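PDB 4FE9: outer membrane protein SusF from Bacteroides thetaiotaomicron, which binds starch at the surface of the cell through its carbohydrate-binding modules, before the polysaccharide is transported into the periplasm for degradation. Local coordinates for residues A[26-31]-A[129-134]; A[62-66]-A[119-123]; A[369-373]-A[412-416]; A[430-434]-A[447-451]. All coordinates share one frame. Numbering follows the deposited sequence.

Interaction 1 (A[26-31]-A[129-134]); sequences QLTATF and IQLVGN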
loop_
_atom_site.group_PDB
_atom_site.type_symbol
_atom_site.label_atom_id
_atom_site.label_comp_id
_atom_site.label_asym_id
_atom_site.label_seq_id
_atom_site.Cartn_x
_atom_site.Cartn_y
_atom_site.Cartn_z
ATOM N N GLN A 26 28.721 32.445 20.506
ATOM C CA GLN A 26 27.389 31.921 20.170
ATOM C C GLN A 26 26.292 32.226 21.254
ATOM O O GLN A 26 26.554 32.171 22.469
ATOM C CB GLN A 26 27.471 30.422 19.914
ATOM C CG GLN A 26 26.341 29.671 20.524
ATOM C CD GLN A 26 26.647 28.209 20.687
ATOM O OE1 GLN A 26 27.562 27.684 20.053
ATOM N NE2 GLN A 26 25.873 27.528 21.538
ATOM N N LEU A 27 25.089 32.563 20.802
ATOM C CA LEU A 27 24.025 32.984 21.720
ATOM C C LEU A 27 23.024 31.873 21.951
ATOM O O LEU A 27 22.806 31.040 21.075
ATOM C CB LEU A 27 23.322 34.218 21.191
ATOM C CG LEU A 27 24.222 35.413 20.827
ATOM C CD1 LEU A 27 23.358 36.622 20.582
ATOM C CD2 LEU A 27 25.263 35.702 21.933
ATOM N N THR A 28 22.459 31.818 23.156
ATOM C CA THR A 28 21.450 30.826 23.441
ATOM C C THR A 28 20.098 31.444 23.789
ATOM O O THR A 28 20.003 32.615 24.111
ATOM C CB THR A 28 21.889 29.791 24.521
ATOM O OG1 THR A 28 22.208 30.462 25.722
ATOM C CG2 THR A 28 23.109 28.993 24.050
ATOM N N ALA A 29 19.049 30.676 23.578
ATOM C CA ALA A 29 17.720 31.068 24.051
ATOM C C ALA A 29 17.094 29.891 24.760
ATOM O O ALA A 29 17.356 28.747 24.405
ATOM C CB ALA A 29 16.854 31.505 22.891
ATOM N N THR A 30 16.200 30.175 25.691
ATOM C CA THR A 30 15.451 29.123 26.350
ATOM C C THR A 30 13.998 29.357 26.146
ATOM O O THR A 30 13.507 30.450 26.370
ATOM C CB THR A 30 15.756 29.064 27.861
ATOM O OG1 THR A 30 17.143 28.777 28.036
ATOM C CG2 THR A 30 14.920 27.957 28.545
ATOM N N PHE A 31 13.367 28.385 25.524
ATOM C CA PHE A 31 11.920 28.376 25.321
ATOM C C PHE A 31 11.240 27.467 26.333
ATOM O O PHE A 31 11.767 26.390 26.668
ATOM C CB PHE A 31 11.621 27.851 23.932
ATOM C CG PHE A 31 12.106 28.744 22.847
ATOM C CD1 PHE A 31 11.321 29.815 22.405
ATOM C CD2 PHE A 31 13.362 28.538 22.271
ATOM C CE1 PHE A 31 11.827 30.732 21.473
ATOM C CE2 PHE A 31 13.819 29.362 21.265
ATOM C CZ PHE A 31 13.064 30.495 20.885
ATOM N N ILE A 129 21.532 38.042 14.752
ATOM C CA ILE A 129 22.452 37.065 15.291
ATOM C C ILE A 129 21.687 35.853 15.776
ATOM O O ILE A 129 20.747 35.987 16.530
ATOM C CB ILE A 129 23.296 37.672 16.449
ATOM C CG1 ILE A 129 24.156 38.816 15.903
ATOM C CG2 ILE A 129 24.198 36.638 17.056
ATOM C CD1 ILE A 129 24.022 40.087 16.722
ATOM N N GLN A 130 22.106 34.676 15.310
ATOM C CA GLN A 130 21.392 33.415 15.515
ATOM C C GLN A 130 21.302 33.053 17.022
ATOM O O GLN A 130 22.293 33.173 17.760
ATOM C CB GLN A 130 22.140 32.307 14.759
ATOM C CG GLN A 130 21.630 30.939 14.970
ATOM C CD GLN A 130 20.322 30.696 14.232
ATOM O OE1 GLN A 130 20.261 30.789 12.991
ATOM N NE2 GLN A 130 19.247 30.471 14.990
ATOM N N LEU A 131 20.105 32.714 17.486
ATOM C CA LEU A 131 19.938 32.088 18.830
ATOM C C LEU A 131 19.829 30.583 18.732
ATOM O O LEU A 131 19.105 30.060 17.879
ATOM C CB LEU A 131 18.711 32.680 19.562
ATOM C CG LEU A 131 18.666 34.215 19.591
ATOM C CD1 LEU A 131 17.342 34.756 20.026
ATOM C CD2 LEU A 131 19.806 34.823 20.427
ATOM N N VAL A 132 20.627 29.866 19.520
ATOM C CA VAL A 132 20.473 28.410 19.612
ATOM C C VAL A 132 19.575 28.056 20.814
ATOM O O VAL A 132 19.897 28.398 21.973
ATOM C CB VAL A 132 21.853 27.665 19.739
ATOM C CG1 VAL A 132 21.633 26.156 19.843
ATOM C CG2 VAL A 132 22.766 27.989 18.555
ATOM N N GLY A 133 18.380 27.548 20.524
ATOM C CA GLY A 133 17.398 27.305 21.578
ATOM C C GLY A 133 16.981 25.852 21.607
ATOM O O GLY A 133 17.403 25.067 20.767
ATOM N N ASN A 134 16.109 25.495 22.553
ATOM C CA ASN A 134 15.653 24.109 22.673
ATOM C C ASN A 134 14.288 23.967 21.969
ATOM O O ASN A 134 13.619 24.949 21.753
ATOM C CB ASN A 134 15.488 23.769 24.152
ATOM C CG ASN A 134 14.680 24.824 24.894
ATOM O OD1 ASN A 134 14.921 26.013 24.733
ATOM N ND2 ASN A 134 13.617 24.403 25.534
HETATM O O HOH W 1 24.954 32.974 17.980
#
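Ile-129 opens the contact with an apolar touch: its CG2 lies 3.6 Å from CD1 of Leu-27. Gln-130 contributes its carbonyl, because a water accepts from Leu-27 N (2.9 Å) and donates to Gln-130 O (2.7 Å), bridging the two backbones. The Gln-130 side-chain amide points elsewhere: NE2 donates to Leu-131 O at 2.9 Å and also bonds to Asn-118. Leu-131, buried, packs with CD2 3.6 Å from Leu-27 CB and CB 4.0 Å from Ala-29 CB. The parallel pairing is clearest at Val-132, opposite Thr-28 with CA atoms 4.6 Å apart: Val-132 N donates to Leu-27 O (2.9 Å, 174°) and Ala-29 N to Val-132 O (2.9 Å, 162°), so one residue bonds to both neighbours of its partner, as parallel strands require. Gly-133 CA sits 3.2 Å from Ala-29 O and at the edge of the Phe-31 ring; an ideal CB would clash with Phe-31 CE2. Asn-134 continues the pairing with its side chain, Phe-31 N donating to Asn-134 OD1 and Asn-134 ND2 to Phe-31 O, both 2.9 Å. The axes of 27-31 and 129-132 cross at 49°. Such parallel pairing of the first and a late strand is consistent with an Ig-like (E-set) beta-sandwich. Within the mixed sheet of the N-terminal domain, strand 27-33 also pairs antiparallel with strand 48-57, while strand 128-141 pairs with strand 111-122, whose Ala-119 and Ala-121 touch Leu-131.

Interaction 2 (A[62-66]-A[119-123]); sequences GSKIA and ASAVT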
loop_
_atom_site.group_PDB
_atom_site.type_symbol
_atom_site.label_atom_id
_atom_site.label_comp_id
_atom_site.label_asym_id
_atom_site.label_seq_id
_atom_site.Cartn_x
_atom_site.Cartn_y
_atom_site.Cartn_z
ATOM N N GLY A 62 17.937 45.129 25.027
ATOM C CA GLY A 62 17.783 46.072 23.914
ATOM C C GLY A 62 17.605 45.392 22.557
ATOM O O GLY A 62 16.947 45.941 21.665
ATOM N N SER A 63 18.078 44.154 22.438
ATOM C CA SER A 63 17.854 43.357 21.212
ATOM C C SER A 63 16.363 43.099 20.933
ATOM O O SER A 63 15.631 42.661 21.806
ATOM C CB SER A 63 18.577 42.020 21.318
ATOM O OG SER A 63 19.940 42.211 21.621
ATOM N N LYS A 64 15.990 43.169 19.669
ATOM C CA LYS A 64 14.717 42.649 19.218
ATOM C C LYS A 64 14.856 41.170 18.885
ATOM O O LYS A 64 15.945 40.696 18.611
ATOM C CB LYS A 64 14.275 43.396 17.963
ATOM C CG LYS A 64 13.478 44.639 18.234
ATOM C CD LYS A 64 12.878 45.118 16.941
ATOM C CE LYS A 64 12.416 46.518 17.048
ATOM N NZ LYS A 64 12.010 46.997 15.704
ATOM N N ILE A 65 13.729 40.461 18.867
ATOM C CA ILE A 65 13.702 39.043 18.503
ATOM C C ILE A 65 12.996 38.903 17.163
ATOM O O ILE A 65 11.899 39.401 16.994
ATOM C CB ILE A 65 12.944 38.211 19.562
ATOM C CG1 ILE A 65 13.640 38.303 20.945
ATOM C CG2 ILE A 65 12.774 36.757 19.103
ATOM C CD1 ILE A 65 15.082 37.785 20.965
ATOM N N ALA A 66 13.649 38.239 16.203
ATOM C CA ALA A 66 13.000 37.873 14.942
ATOM C C ALA A 66 12.877 36.382 14.864
ATOM O O ALA A 66 13.827 35.660 15.182
ATOM C CB ALA A 66 13.813 38.392 13.737
ATOM N N ALA A 119 15.083 31.421 16.224
ATOM C CA ALA A 119 15.014 32.864 16.345
ATOM C C ALA A 119 16.399 33.524 16.203
ATOM O O ALA A 119 17.434 32.873 16.387
ATOM C CB ALA A 119 14.366 33.260 17.688
ATOM N N SER A 120 16.388 34.836 15.950
ATOM C CA SER A 120 17.598 35.658 15.966
ATOM C C SER A 120 17.387 36.909 16.778
ATOM O O SER A 120 16.263 37.397 16.916
ATOM C CB SER A 120 18.019 36.039 14.538
ATOM O OG SER A 120 18.473 34.902 13.839
ATOM N N ALA A 121 18.465 37.425 17.337
ATOM C CA ALA A 121 18.432 38.716 18.024
ATOM C C ALA A 121 18.768 39.788 16.992
ATOM O O ALA A 121 19.682 39.617 16.222
ATOM C CB ALA A 121 19.467 38.730 19.146
ATOM N N VAL A 122 18.069 40.908 17.030
ATOM C CA VAL A 122 18.278 41.957 16.060
ATOM C C VAL A 122 18.818 43.256 16.731
ATOM O O VAL A 122 18.285 43.714 17.733
ATOM C CB VAL A 122 16.980 42.229 15.269
ATOM C CG1 VAL A 122 17.191 43.352 14.250
ATOM C CG2 VAL A 122 16.540 40.926 14.530
ATOM N N THR A 123 19.964 43.726 16.258
ATOM C CA THR A 123 20.650 44.876 16.873
ATOM C C THR A 123 20.063 46.192 16.303
ATOM O O THR A 123 19.293 46.161 15.357
ATOM C CB THR A 123 22.152 44.855 16.518
ATOM O OG1 THR A 123 22.303 45.170 15.130
ATOM C CG2 THR A 123 22.754 43.495 16.784
#
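The axes of strands 64-66 and 119-122 approach to 4.5 Å with their directions 148° apart, an antiparallel pairing with marked twist. Lys-64 with Val-122 and Ala-66 with Ser-120 are hydrogen-bonded pairs, and Ile-65 with Ala-121 between them is a non-hydrogen-bonded pair. Each hydrogen-bonded pair closes a two-bond ring: Lys-64 N to Val-122 O at 3.1 Å and Val-122 N to Lys-64 O at 2.7 Å, then Ala-66 N to Ser-120 O and Ser-120 N to Ala-66 O, both 2.8 Å. Longer CA-H...O contacts lie between the hydrogen bonds, for example Ala-121 CA to Lys-64 O at 3.2 Å.

Side chains alternate between the two faces. On the face of Lys-64, Ala-66, Ser-120 and Val-122, the CB atoms of Lys-64 and Val-122 are 4.0 Å apart, and Val-122 CG2 reaches diagonally to Ala-66 CB at 3.8 Å; the long Lys-64 chain then leads away. Ser-120 OG bonds to Asn-68. On the face of Ile-65 and Ala-121, Ile-65 CG2 meets Ala-119 CB at 4.1 Å, while Ser-63 CB comes within 4.0 Å of Ala-121 CB. Ile-65, Ala-119 and Ala-121 all touch Leu-131 of strand 128-141, which bonds to the other edge of strand 111-122; strand 111-122 thus runs between strands 64-72 and 128-141 in the mixed sheet of the same, probably Ig-like, N-terminal domain.

Interaction 3 (A[369-373]-A[412-416]); sequences NVYLM and VRICV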
loop_
_atom_site.group_PDB
_atom_site.type_symbol
_atom_site.label_atom_id
_atom_site.label_comp_id
_atom_site.label_asym_id
_atom_site.label_seq_id
_atom_site.Cartn_x
_atom_site.Cartn_y
_atom_site.Cartn_z
ATOM N N ASN A 369 9.708 -23.263 -3.748
ATOM C CA ASN A 369 9.155 -24.477 -3.143
ATOM C C ASN A 369 7.991 -25.027 -3.963
ATOM O O ASN A 369 6.909 -24.409 -4.019
ATOM C CB ASN A 369 8.656 -24.189 -1.743
ATOM C CG ASN A 369 9.778 -23.920 -0.776
ATOM O OD1 ASN A 369 10.938 -24.125 -1.106
ATOM N ND2 ASN A 369 9.458 -23.267 0.317
ATOM N N VAL A 370 8.232 -26.132 -4.657
ATOM C CA VAL A 370 7.180 -26.806 -5.425
ATOM C C VAL A 370 6.745 -28.026 -4.644
ATOM O O VAL A 370 7.575 -28.703 -4.014
ATOM C CB VAL A 370 7.694 -27.234 -6.793
ATOM C CG1 VAL A 370 6.594 -27.987 -7.598
ATOM C CG2 VAL A 370 8.168 -26.074 -7.545
ATOM N N TYR A 371 5.441 -28.268 -4.598
ATOM C CA TYR A 371 4.900 -29.293 -3.716
ATOM C C TYR A 371 4.068 -30.332 -4.459
ATOM O O TYR A 371 3.165 -29.989 -5.240
ATOM C CB TYR A 371 4.063 -28.676 -2.632
ATOM C CG TYR A 371 4.836 -27.839 -1.623
ATOM C CD1 TYR A 371 5.334 -28.415 -0.453
ATOM C CD2 TYR A 371 4.885 -26.438 -1.746
ATOM C CE1 TYR A 371 5.895 -27.635 0.545
ATOM C CE2 TYR A 371 5.466 -25.658 -0.772
ATOM C CZ TYR A 371 5.971 -26.260 0.376
ATOM O OH TYR A 371 6.561 -25.489 1.344
ATOM N N LEU A 372 4.272 -31.596 -4.090
ATOM C CA LEU A 372 3.343 -32.658 -4.416
ATOM C C LEU A 372 2.115 -32.584 -3.535
ATOM O O LEU A 372 2.209 -32.390 -2.313
ATOM C CB LEU A 372 4.020 -34.017 -4.278
ATOM C CG LEU A 372 3.335 -35.183 -4.991
ATOM C CD1 LEU A 372 3.436 -35.016 -6.536
ATOM C CD2 LEU A 372 3.967 -36.526 -4.537
ATOM N N MET A 373 0.944 -32.705 -4.151
ATOM C CA MET A 373 -0.309 -32.634 -3.411
ATOM C C MET A 373 -1.186 -33.826 -3.754
ATOM O O MET A 373 -1.137 -34.340 -4.865
ATOM C CB MET A 373 -1.065 -31.340 -3.753
ATOM C CG MET A 373 -0.241 -30.091 -3.537
ATOM S SD MET A 373 -0.226 -29.668 -1.799
ATOM C CE MET A 373 -1.978 -29.435 -1.433
ATOM N N VAL A 412 -2.270 -37.110 -9.745
ATOM C CA VAL A 412 -1.188 -36.198 -9.408
ATOM C C VAL A 412 -1.708 -34.748 -9.345
ATOM O O VAL A 412 -2.401 -34.302 -10.238
ATOM C CB VAL A 412 -0.076 -36.270 -10.449
ATOM C CG1 VAL A 412 1.070 -35.287 -10.089
ATOM C CG2 VAL A 412 0.454 -37.712 -10.572
ATOM N N ARG A 413 -1.410 -34.061 -8.252
ATOM C CA ARG A 413 -1.519 -32.612 -8.194
ATOM C C ARG A 413 -0.176 -31.984 -7.783
ATOM O O ARG A 413 0.593 -32.588 -6.998
ATOM C CB ARG A 413 -2.630 -32.203 -7.217
ATOM C CG ARG A 413 -4.000 -32.791 -7.534
ATOM C CD ARG A 413 -4.642 -32.117 -8.789
ATOM N NE ARG A 413 -5.311 -30.830 -8.468
ATOM C CZ ARG A 413 -6.561 -30.711 -8.000
ATOM N NH1 ARG A 413 -7.255 -31.792 -7.646
ATOM N NH2 ARG A 413 -7.087 -29.497 -7.796
ATOM N N ILE A 414 0.147 -30.840 -8.381
ATOM C CA ILE A 414 1.392 -30.108 -8.075
ATOM C C ILE A 414 1.036 -28.620 -7.876
ATOM O O ILE A 414 0.169 -28.068 -8.604
ATOM C CB ILE A 414 2.400 -30.200 -9.242
ATOM C CG1 ILE A 414 2.368 -31.601 -9.880
ATOM C CG2 ILE A 414 3.836 -29.832 -8.763
ATOM C CD1 ILE A 414 3.019 -31.649 -11.257
ATOM N N CYS A 415 1.700 -27.965 -6.917
ATOM C CA CYS A 415 1.561 -26.522 -6.767
ATOM C C CYS A 415 2.828 -25.804 -6.257
ATOM O O CYS A 415 3.826 -26.449 -5.868
ATOM C CB CYS A 415 0.367 -26.177 -5.875
ATOM S SG CYS A 415 0.652 -26.533 -4.115
ATOM N N VAL A 416 2.810 -24.478 -6.374
ATOM C CA VAL A 416 3.512 -23.596 -5.438
ATOM C C VAL A 416 2.487 -22.944 -4.521
ATOM O O VAL A 416 1.290 -23.186 -4.659
ATOM C CB VAL A 416 4.279 -22.500 -6.187
ATOM C CG1 VAL A 416 5.332 -23.124 -7.117
ATOM C CG2 VAL A 416 3.307 -21.644 -6.993
HETATM O O HOH W 2 -1.121 -36.725 -6.180
#
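Strands 371-373 and 412-415 pair antiparallel in the sheet of carbohydrate-binding module 3, their axes 4.7 Å apart at closest and their directions 145° apart. Tyr-371 and Cys-415 satisfy each other: Tyr-371 N donates to Cys-415 O at 2.7 Å and Cys-415 N to Tyr-371 O at 3.0 Å. At the next hydrogen-bonded pair, Met-373 N donates to Arg-413 O at 2.9 Å, but the return bond from Arg-413 N to Met-373 O is weak (3.4 Å, 140°). A water donates to Met-373 O at 2.7 Å and weakly accepts from Arg-413 N. The outward-facing backbone of Leu-372 bonds to Asp-389, and that of Ile-414 to Phe-431. Arg-413 NE forms a salt bridge with Glu-430. Between the pairs, Leu-372 and Ile-414 share one face, where Phe-431 and Val-458 also touch Ile-414. Ile-414 CG2 packs 3.5 Å from Val-370 CG1, whereas on the other face Met-373 CG lies 3.7 Å from Cys-415 SG.

Interaction 4 (A[430-434]-A[447-451]); sequences EFIIF and QAAVQ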
loop_
_atom_site.group_PDB
_atom_site.type_symbol
_atom_site.label_atom_id
_atom_site.label_comp_id
_atom_site.label_asym_id
_atom_site.label_seq_id
_atom_site.Cartn_x
_atom_site.Cartn_y
_atom_site.Cartn_z
ATOM N N GLU A 430 -1.616 -23.761 -9.241
ATOM C CA GLU A 430 -1.304 -25.156 -9.448
ATOM C C GLU A 430 -1.132 -25.446 -10.910
ATOM O O GLU A 430 -1.395 -24.578 -11.782
ATOM C CB GLU A 430 -2.356 -26.084 -8.797
ATOM C CG GLU A 430 -3.732 -26.135 -9.562
ATOM C CD GLU A 430 -4.559 -27.368 -9.228
ATOM O OE1 GLU A 430 -3.960 -28.483 -9.036
ATOM O OE2 GLU A 430 -5.818 -27.259 -9.283
ATOM N N PHE A 431 -0.531 -26.592 -11.188
ATOM C CA PHE A 431 -0.279 -26.986 -12.549
ATOM C C PHE A 431 -0.044 -28.497 -12.626
ATOM O O PHE A 431 -0.133 -29.221 -11.619
ATOM C CB PHE A 431 0.956 -26.232 -13.082
ATOM C CG PHE A 431 2.164 -26.420 -12.238
ATOM C CD1 PHE A 431 3.029 -27.477 -12.477
ATOM C CD2 PHE A 431 2.380 -25.615 -11.130
ATOM C CE1 PHE A 431 4.145 -27.674 -11.680
ATOM C CE2 PHE A 431 3.503 -25.793 -10.341
ATOM C CZ PHE A 431 4.364 -26.853 -10.593
ATOM N N ILE A 432 0.135 -28.965 -13.830
ATOM C CA ILE A 432 0.288 -30.399 -14.097
ATOM C C ILE A 432 1.071 -30.553 -15.435
ATOM O O ILE A 432 1.482 -29.552 -16.039
ATOM C CB ILE A 432 -1.113 -31.099 -14.138
ATOM C CG1 ILE A 432 -0.998 -32.619 -13.912
ATOM C CG2 ILE A 432 -1.857 -30.763 -15.449
ATOM C CD1 ILE A 432 -0.396 -32.998 -12.589
ATOM N N ILE A 433 1.340 -31.791 -15.844
ATOM C CA ILE A 433 1.961 -32.066 -17.161
ATOM C C ILE A 433 0.965 -32.757 -18.102
ATOM O O ILE A 433 0.372 -33.768 -17.731
ATOM C CB ILE A 433 3.198 -33.001 -17.004
ATOM C CG1 ILE A 433 4.286 -32.298 -16.238
ATOM C CG2 ILE A 433 3.715 -33.447 -18.334
ATOM C CD1 ILE A 433 4.392 -32.802 -14.861
ATOM N N PHE A 434 0.811 -32.224 -19.322
ATOM C CA PHE A 434 0.097 -32.924 -20.404
ATOM C C PHE A 434 1.029 -32.985 -21.588
ATOM O O PHE A 434 1.507 -31.939 -22.058
ATOM C CB PHE A 434 -1.173 -32.152 -20.843
ATOM C CG PHE A 434 -2.247 -32.019 -19.751
ATOM C CD1 PHE A 434 -2.809 -33.167 -19.152
ATOM C CD2 PHE A 434 -2.877 -30.765 -19.524
ATOM C CE1 PHE A 434 -3.889 -33.048 -18.216
ATOM C CE2 PHE A 434 -3.932 -30.637 -18.618
ATOM C CZ PHE A 434 -4.428 -31.792 -17.936
ATOM N N GLN A 447 -8.102 -28.970 -13.707
ATOM C CA GLN A 447 -7.546 -29.575 -14.904
ATOM C C GLN A 447 -7.953 -31.029 -15.006
ATOM O O GLN A 447 -8.275 -31.670 -13.992
ATOM C CB GLN A 447 -6.007 -29.423 -14.925
ATOM C CG GLN A 447 -5.562 -27.937 -14.997
ATOM C CD GLN A 447 -4.070 -27.752 -14.871
ATOM O OE1 GLN A 447 -3.524 -28.075 -13.791
ATOM N NE2 GLN A 447 -3.440 -27.287 -15.856
ATOM N N ALA A 448 -7.942 -31.551 -16.219
ATOM C CA ALA A 448 -8.153 -32.990 -16.436
ATOM C C ALA A 448 -7.147 -33.819 -15.647
ATOM O O ALA A 448 -6.005 -33.385 -15.439
ATOM C CB ALA A 448 -8.085 -33.324 -17.939
ATOM N N ALA A 449 -7.650 -34.856 -14.988
ATOM C CA ALA A 449 -6.860 -35.623 -14.029
ATOM C C ALA A 449 -5.715 -36.332 -14.756
ATOM O O ALA A 449 -5.898 -36.842 -15.856
ATOM C CB ALA A 449 -7.748 -36.655 -13.313
ATOM N N VAL A 450 -4.556 -36.397 -14.116
ATOM C CA VAL A 450 -3.394 -37.146 -14.661
ATOM C C VAL A 450 -2.917 -38.158 -13.626
ATOM O O VAL A 450 -2.753 -37.804 -12.462
ATOM C CB VAL A 450 -2.248 -36.208 -15.006
ATOM C CG1 VAL A 450 -0.976 -37.007 -15.355
ATOM C CG2 VAL A 450 -2.644 -35.308 -16.149
ATOM N N GLN A 451 -2.985 -39.447 -13.986
ATOM C CA GLN A 451 -2.732 -40.553 -13.028
ATOM C C GLN A 451 -1.229 -40.818 -12.895
ATOM O O GLN A 451 -0.484 -40.733 -13.871
ATOM C CB GLN A 451 -3.437 -41.855 -13.464
ATOM C CG GLN A 451 -4.930 -41.741 -13.622
ATOM C CD GLN A 451 -5.625 -41.294 -12.347
ATOM O OE1 GLN A 451 -5.326 -41.788 -11.264
ATOM N NE2 GLN A 451 -6.629 -40.430 -12.488
HETATM O O HOH W 3 -6.459 -28.949 -11.206
HETATM O O HOH W 4 -4.111 -30.173 -12.039
#
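Glu-430 meets the loop 447-451 through water. One water accepts from Gln-447 N at 3.0 Å and donates weakly to Glu-430 OE2 at 2.6 Å; another lies 2.8 Å from Gln-447 OE1. The direct partners of the carboxylate are cationic, with salt bridges to Arg-413 and Arg-441. Phe-431 turns its side chain away from the loop, but its CA comes within 3.6 Å of Gln-447 OE1. Ile-432 points toward the loop: CG2 is 3.6 Å from Gln-447 OE1, and CG1 is 3.9 Å from Val-450 CG2. Ile-433 again turns away, touching the loop with its carbonyl, whose O is 3.7 Å from Val-450 CG2. Phe-434 makes the broadest contact of the strand, with 69 Å² covered. Its CE1 lies 3.3 Å from Val-450 CG2, its CZ 4.0 Å from Ala-448 CB, and Ala-448 O approaches the ring edge 3.4 Å from CZ. No direct hydrogen bond crosses between the segments, and the nearest CA atoms, of Ile-432 and Val-450, are 7.7 Å apart, so the contact rests on van der Waals touches, mostly of side chains, and on water, not strand pairing. In carbohydrate-binding module 3 the loop covers one face of strand 430-434, the face of Ile-432, while Phe-431 and Ile-433 pack against strand 458-461. Strand 430-434 runs between strands 410-415 and 437-440, and Gln-447 NE2 bonds to Ala-439 O on the latter.

Interactions 1 and 2 share the mixed sheet of the N-terminal domain. Their centres are 11 Å apart, and interaction 2 is nested inside the chain loop closed by interaction 1; probable backbone hydrogen bonds between strands 111-122 and 128-141 join them directly. Interactions 3 and 4, also 11 Å apart, follow in series within carbohydrate-binding module 3, where strands 410-415 and 430-434 are sheet neighbours and the Arg-413 to Glu-430 salt bridge links the contacts. The two groups lie on opposite sides of the chain's centre, with centres 68 to 82 Å apart, consistent with an elongated multidomain protein; no atoms of the two groups touch, the nearest being about 52 Å apart.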